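Local coordinates for chitin binding protein (Tectaria macrodonta, PDB 6IF7), which probably acts as a copper-dependent lytic polysaccharide monooxygenase of family AA10 that binds chitin, and is an insecticidal fern protein, at residues S3-I8 with R96-A101. Residues are numbered along the deposited sequence; the frame is centred on the assembly and turned at random.
Sequences SMEDPI and RYIATA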
ATOM      1  N   SER A   3      -2.519  -4.757   6.327  1.00 23.03           N
ATOM      2  CA  SER A   3      -1.835  -4.048   5.258  1.00 22.79           C
ATOM      3  C   SER A   3      -1.417  -5.121   4.224  1.00 24.46           C
ATOM      4  O   SER A   3      -1.645  -6.321   4.460  1.00 23.99           O
ATOM      5  CB  SER A   3      -0.594  -3.316   5.791  1.00 23.21           C
ATOM      6  OG  SER A   3      -0.138  -2.322   4.880  1.00 22.84           O
ATOM      7  N   MET A   4      -0.801  -4.687   3.118  1.00 24.58           N
ATOM      8  CA  MET A   4      -0.272  -5.598   2.105  1.00 24.74           C
ATOM      9  C   MET A   4       0.953  -6.332   2.598  1.00 25.37           C
ATOM     10  O   MET A   4       1.871  -5.749   3.205  1.00 23.22           O
ATOM     11  CB  MET A   4       0.058  -4.891   0.779  1.00 23.97           C
ATOM     12  CG  MET A   4      -1.152  -4.659  -0.103  1.00 24.78           C
ATOM     13  SD  MET A   4      -1.888  -6.191  -0.771  1.00 24.31           S
ATOM     14  CE  MET A   4      -0.718  -6.565  -2.063  1.00 27.10           C
ATOM     15  N   GLU A   5       0.924  -7.632   2.326  1.00 25.41           N
ATOM     16  CA  GLU A   5       1.975  -8.564   2.692  1.00 26.16           C
ATOM     17  C   GLU A   5       2.834  -8.933   1.489  1.00 25.74           C
ATOM     18  O   GLU A   5       4.044  -9.064   1.628  1.00 23.66           O
ATOM     19  CB  GLU A   5       1.375  -9.839   3.292  1.00 26.27           C
ATOM     20  CG  GLU A   5       2.412 -10.856   3.751  1.00 26.58           C
ATOM     21  CD  GLU A   5       1.784 -12.101   4.331  1.00 27.29           C
ATOM     22  OE1 GLU A   5       2.210 -12.483   5.417  1.00 27.44           O
ATOM     23  OE2 GLU A   5       0.861 -12.686   3.719  1.00 28.99           O
ATOM     24  N   ASP A   6       2.225  -9.105   0.319  1.00 24.94           N
ATOM     25  CA  ASP A   6       2.993  -9.466  -0.867  1.00 25.22           C
ATOM     26  C   ASP A   6       2.297  -8.887  -2.103  1.00 24.75           C
ATOM     27  O   ASP A   6       1.189  -9.322  -2.409  1.00 23.51           O
ATOM     28  CB  ASP A   6       3.114 -10.981  -0.941  1.00 24.47           C
ATOM     29  CG  ASP A   6       4.191 -11.455  -1.897  1.00 25.33           C
ATOM     30  OD1 ASP A   6       5.296 -10.860  -1.976  1.00 25.98           O
ATOM     31  OD2 ASP A   6       3.923 -12.469  -2.574  1.00 26.73           O
ATOM     32  N   PRO A   7       2.888  -7.883  -2.771  1.00 24.77           N
ATOM     33  CA  PRO A   7       4.103  -7.178  -2.344  1.00 24.87           C
ATOM     34  C   PRO A   7       3.912  -6.343  -1.079  1.00 24.20           C
ATOM     35  O   PRO A   7       2.949  -5.570  -0.977  1.00 22.08           O
ATOM     36  CB  PRO A   7       4.388  -6.220  -3.512  1.00 26.63           C
ATOM     37  CG  PRO A   7       3.037  -5.924  -4.083  1.00 26.57           C
ATOM     38  CD  PRO A   7       2.240  -7.199  -3.907  1.00 26.49           C
ATOM     39  N   ILE A   8       4.875  -6.472  -0.175  1.00 22.69           N
ATOM     40  CA  ILE A   8       4.775  -5.936   1.170  1.00 24.15           C
ATOM     41  C   ILE A   8       4.669  -4.402   1.174  1.00 24.75           C
ATOM     42  O   ILE A   8       5.382  -3.723   0.437  1.00 24.21           O
ATOM     43  CB  ILE A   8       5.954  -6.459   2.054  1.00 23.67           C
ATOM     44  CG1 ILE A   8       5.632  -6.203   3.533  1.00 24.16           C
ATOM     45  CG2 ILE A   8       7.304  -5.882   1.605  1.00 24.07           C
ATOM     46  CD1 ILE A   8       6.673  -6.658   4.530  1.00 24.32           C
ATOM     47  N   ARG A  96      -0.834 -11.125  -1.455  1.00 27.51           N
ATOM     48  CA  ARG A  96      -1.273 -11.401  -0.078  1.00 27.35           C
ATOM     49  C   ARG A  96      -1.474 -10.103   0.667  1.00 27.09           C
ATOM     50  O   ARG A  96      -0.645  -9.218   0.564  1.00 26.02           O
ATOM     51  CB  ARG A  96      -0.243 -12.242   0.663  1.00 26.78           C
ATOM     52  CG  ARG A  96       0.128 -13.548  -0.023  1.00 26.96           C
ATOM     53  CD  ARG A  96      -0.964 -14.585   0.098  1.00 28.15           C
ATOM     54  NE  ARG A  96      -0.563 -15.842  -0.550  1.00 28.36           N
ATOM     55  CZ  ARG A  96      -0.881 -16.239  -1.795  1.00 28.13           C
ATOM     56  NH1 ARG A  96      -1.649 -15.507  -2.621  1.00 27.64           N
ATOM     57  NH2 ARG A  96      -0.439 -17.417  -2.222  1.00 27.42           N
ATOM     58  N   TYR A  97      -2.591 -10.007   1.400  1.00 28.27           N
ATOM     59  CA  TYR A  97      -2.903  -8.884   2.304  1.00 26.93           C
ATOM     60  C   TYR A  97      -3.063  -9.495   3.681  1.00 26.09           C
ATOM     61  O   TYR A  97      -4.022 -10.259   3.928  1.00 25.25           O
ATOM     62  CB  TYR A  97      -4.211  -8.180   1.889  1.00 26.31           C
ATOM     63  CG  TYR A  97      -4.481  -6.865   2.613  1.00 27.54           C
ATOM     64  CD1 TYR A  97      -4.907  -6.822   3.943  1.00 26.94           C
ATOM     65  CD2 TYR A  97      -4.309  -5.657   1.954  1.00 28.54           C
ATOM     66  CE1 TYR A  97      -5.126  -5.620   4.578  1.00 27.14           C
ATOM     67  CE2 TYR A  97      -4.538  -4.458   2.582  1.00 27.65           C
ATOM     68  CZ  TYR A  97      -4.937  -4.442   3.884  1.00 28.13           C
ATOM     69  OH  TYR A  97      -5.157  -3.205   4.449  1.00 32.38           O
ATOM     70  N   ILE A  98      -2.133  -9.162   4.572  1.00 25.54           N
ATOM     71  CA  ILE A  98      -2.145  -9.710   5.934  1.00 26.20           C
ATOM     72  C   ILE A  98      -3.170  -8.938   6.764  1.00 27.33           C
ATOM     73  O   ILE A  98      -3.164  -7.689   6.806  1.00 26.40           O
ATOM     74  CB  ILE A  98      -0.748  -9.754   6.631  1.00 26.94           C
ATOM     75  CG1 ILE A  98      -0.866 -10.362   8.053  1.00 27.08           C
ATOM     76  CG2 ILE A  98      -0.092  -8.379   6.734  1.00 27.61           C
ATOM     77  CD1 ILE A  98       0.463 -10.755   8.676  1.00 26.76           C
ATOM     78  N   ALA A  99      -4.064  -9.696   7.386  1.00 28.11           N
ATOM     79  CA  ALA A  99      -5.140  -9.138   8.179  1.00 29.98           C
ATOM     80  C   ALA A  99      -4.965  -9.619   9.618  1.00 31.72           C
ATOM     81  O   ALA A  99      -5.101 -10.804   9.900  1.00 31.03           O
ATOM     82  CB  ALA A  99      -6.490  -9.558   7.616  1.00 29.37           C
ATOM     83  N   THR A 100      -4.624  -8.685  10.513  1.00 33.20           N
ATOM     84  CA  THR A 100      -4.645  -8.922  11.965  1.00 32.39           C
ATOM     85  C   THR A 100      -6.096  -9.112  12.460  1.00 32.60           C
ATOM     86  O   THR A 100      -6.330  -9.810  13.434  1.00 31.08           O
ATOM     87  CB  THR A 100      -3.977  -7.763  12.746  1.00 31.89           C
ATOM     88  OG1 THR A 100      -4.675  -6.544  12.488  1.00 34.90           O
ATOM     89  CG2 THR A 100      -2.532  -7.581  12.321  1.00 32.22           C
ATOM     90  N   ALA A 101      -7.045  -8.474  11.787  1.00 33.70           N
ATOM     91  CA  ALA A 101      -8.479  -8.694  11.992  1.00 35.75           C
ATOM     92  C   ALA A 101      -9.159  -8.622  10.630  1.00 33.91           C
ATOM     93  O   ALA A 101      -9.106  -7.579   9.965  1.00 35.52           O
ATOM     94  CB  ALA A 101      -9.056  -7.622  12.919  1.00 36.78           C
TER
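The carbonyl oxygen of R96 takes two backbone N-H groups, from E5 (N to O 2.8 Å) and D6. Both donors come from the same face of its plane. D6 O in turn accepts R96 N at 2.9 Å. Two residues opposite one make this a classic beta bulge between antiparallel strands. Further along, S3 N bonds to I98 O (3.0 Å), while the return bond from I98 N to S3 O is weak. The Y97 ring lies over the backbone of S3 and M4. Its CG is anti to the backbone N (chi1 -170°), which lays one ring face across the S3 carbonyl, with S3 O 3.3 Å above the ring plane, over its centre. M4 bends at chi2 and chi3, and its SD lies obliquely to the ring, 3.7 Å from Y97 CD2, a Met-aromatic contact. An alanine in place of Y97 would probably leave M4 SD without its aromatic partner and open a gap over the S3 carbonyl. The extended E5 side chain brings OE2 to 3.3 Å from R96 CB and crosses I98 at about a right angle; OE2 is hydrogen-bonded to S144 OG. The Y97 side chain is about 8 Å from the bound copper ion, which H1 and H103 hold. Strand 2-6 is an outermost strand of its antiparallel sheet, and strand 95-99 pairs on its other side with 144-147. The Y97 ring also meets F107 and W165, S3 and M4 touch strand 173-182 of the second sheet, and I98 touches helix 10-16.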